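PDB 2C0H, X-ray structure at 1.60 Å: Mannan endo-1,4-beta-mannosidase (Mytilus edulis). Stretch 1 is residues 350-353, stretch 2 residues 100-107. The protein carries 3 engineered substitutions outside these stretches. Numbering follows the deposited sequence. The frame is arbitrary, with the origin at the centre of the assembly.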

# COMPACT_ATOMS: atom_id res chain seq x y z
N GLN A 350 -20.49 -2.34 2.68
CA GLN A 350 -20.85 -3.73 2.43
C GLN A 350 -21.36 -3.85 1.01
O GLN A 350 -22.45 -3.39 0.69
CB GLN A 350 -21.89 -4.21 3.44
CG GLN A 350 -21.32 -5.01 4.59
CD GLN A 350 -20.02 -4.45 5.12
OE1 GLN A 350 -20.00 -3.41 5.78
NE2 GLN A 350 -18.91 -5.13 4.84
N PHE A 351 -20.54 -4.43 0.15
CA PHE A 351 -20.92 -4.68 -1.22
C PHE A 351 -20.45 -6.08 -1.64
O PHE A 351 -19.46 -6.58 -1.12
CB PHE A 351 -20.37 -3.60 -2.15
CG PHE A 351 -18.88 -3.38 -2.04
CD1 PHE A 351 -18.01 -4.04 -2.89
CD2 PHE A 351 -18.35 -2.52 -1.08
CE1 PHE A 351 -16.63 -3.85 -2.79
CE2 PHE A 351 -16.98 -2.33 -0.98
CZ PHE A 351 -16.12 -3.00 -1.83
N GLY A 352 -21.19 -6.70 -2.54
CA GLY A 352 -20.87 -8.03 -3.03
C GLY A 352 -19.84 -7.95 -4.14
O GLY A 352 -19.83 -6.99 -4.91
N LEU A 353 -18.96 -8.95 -4.22
CA LEU A 353 -17.93 -8.96 -5.25
C LEU A 353 -18.49 -9.52 -6.56
O LEU A 353 -18.03 -9.13 -7.64
CB LEU A 353 -16.74 -9.80 -4.80
CG LEU A 353 -16.09 -9.32 -3.50
CD1 LEU A 353 -14.84 -10.15 -3.24
CD2 LEU A 353 -15.76 -7.84 -3.55
OXT LEU A 353 -19.40 -10.35 -6.56
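Stretch 2 (100-107) AQRHNILI

What shape does stretch 2 take as it meets the end of the chain? Its first residues, Ala100 and Gln101, belong to a helix that begins earlier in the chain; a turn follows, and a strand begins at Leu106. The turn is held by Ala100 O, which accepts from His103 N at 2.9 Å and from Ile105 N at 3.1 Å. Asn104 adopts positive phi and psi (52/46), with its N bonded to Gln101 O at 3.1 Å. Stretch 1 is extended, without regular secondary structure, and no backbone-to-backbone hydrogen bond joins the two.

How do the first residues of stretch 1 reach the turn? Gln350 makes no direct contact, but its NE2 donates a weak hydrogen bond to a water 3.2 Å away. That water also lies 3.4 Å from Asn104 O and 3.5 Å from Phe351 O, both weak links, so the bridge is loose. Phe351 has its CA-to-CB bond sideways, yet its ring extends until CZ is 4.2 Å from Leu106 CD1, which meets the ring at its edge, near its plane.

What does Gly352 contribute? Little surface: its CA passes 3.9 Å from Asn104 OD1. A CB here would point away from stretch 2, and there is room for it.

Why does Leu353 dominate the contact? Its CA-to-CB bond points toward stretch 2, and more of its own surface is covered by stretch 2 than that of any other residue of stretch 1. Leu353 CA is 6.0 Å from Asn104 CA, and Leu353 N donates to Asn104 OD1 at 3.3 Å with a nearly straight angle of 163°, tying the chain terminus to the turn. Beyond this polar link, Leu353 CD2 packs 3.9 Å from Leu106 CD2, while Leu353 CD1 lies 4.0 Å from Ile105 O and 4.4 Å from Gln101 CA. The last side chain thus reaches from Gln101, in the helix, to Leu106, where the strand begins.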

# COMPACT_ATOMS: atom_id res chain seq x y z
N ALA A 100 -10.71 -15.41 0.39
CA ALA A 100 -11.18 -14.04 0.56
C ALA A 100 -12.52 -13.84 -0.17
O ALA A 100 -13.44 -13.23 0.37
CB ALA A 100 -10.13 -13.04 0.06
N GLN A 101 -12.63 -14.38 -1.37
CA GLN A 101 -13.85 -14.26 -2.17
C GLN A 101 -15.05 -14.85 -1.44
O GLN A 101 -16.13 -14.28 -1.47
CB GLN A 101 -13.67 -14.95 -3.53
CG GLN A 101 -14.80 -14.70 -4.48
CD GLN A 101 -14.59 -15.34 -5.84
OE1 GLN A 101 -13.47 -15.64 -6.23
NE2 GLN A 101 -15.68 -15.52 -6.57
N ARG A 102 -14.84 -15.98 -0.77
CA ARG A 102 -15.91 -16.67 -0.03
C ARG A 102 -16.43 -15.79 1.12
O ARG A 102 -17.57 -15.98 1.57
CB ARG A 102 -15.42 -18.03 0.51
CG ARG A 102 -15.26 -19.10 -0.57
CD ARG A 102 -15.04 -20.49 -0.02
NE ARG A 102 -13.73 -20.68 0.59
CZ ARG A 102 -12.63 -21.09 -0.05
NH1 ARG A 102 -12.64 -21.35 -1.35
NH2 ARG A 102 -11.50 -21.22 0.63
N HIS A 103 -15.60 -14.83 1.57
CA HIS A 103 -15.96 -13.88 2.64
C HIS A 103 -16.21 -12.43 2.17
O HIS A 103 -16.29 -11.50 2.98
CB HIS A 103 -14.85 -13.87 3.71
CG HIS A 103 -14.74 -15.16 4.47
ND1 HIS A 103 -15.52 -15.44 5.57
CD2 HIS A 103 -13.94 -16.23 4.30
CE1 HIS A 103 -15.20 -16.63 6.04
NE2 HIS A 103 -14.24 -17.13 5.29
N ASN A 104 -16.32 -12.23 0.85
CA ASN A 104 -16.48 -10.91 0.23
C ASN A 104 -15.44 -9.85 0.65
O ASN A 104 -15.79 -8.70 0.93
CB ASN A 104 -17.90 -10.36 0.45
CG ASN A 104 -18.92 -10.94 -0.50
OD1 ASN A 104 -18.68 -11.03 -1.71
ND2 ASN A 104 -20.07 -11.31 0.02
N ILE A 105 -14.17 -10.24 0.66
CA ILE A 105 -13.08 -9.33 1.05
C ILE A 105 -12.09 -9.16 -0.10
O ILE A 105 -11.76 -10.14 -0.76
CB ILE A 105 -12.39 -9.87 2.32
CG1 ILE A 105 -13.35 -9.65 3.51
CG2 ILE A 105 -11.08 -9.19 2.55
CD1 ILE A 105 -12.88 -10.28 4.80
N LEU A 106 -11.68 -7.92 -0.35
CA LEU A 106 -10.66 -7.58 -1.34
C LEU A 106 -9.27 -7.57 -0.72
O LEU A 106 -9.04 -6.99 0.35
CB LEU A 106 -10.93 -6.20 -1.93
CG LEU A 106 -12.18 -6.03 -2.78
CD1 LEU A 106 -12.43 -4.55 -3.02
CD2 LEU A 106 -12.07 -6.78 -4.11
N ILE A 107 -8.30 -8.14 -1.44
CA ILE A 107 -6.93 -8.20 -0.98
C ILE A 107 -6.03 -7.22 -1.73
O ILE A 107 -6.06 -7.15 -2.97
CB ILE A 107 -6.36 -9.66 -1.14
CG1 ILE A 107 -7.25 -10.70 -0.44
CG2 ILE A 107 -4.92 -9.77 -0.69
CD1 ILE A 107 -7.51 -10.44 1.03
O HOH W 1 -18.08 -6.51 2.07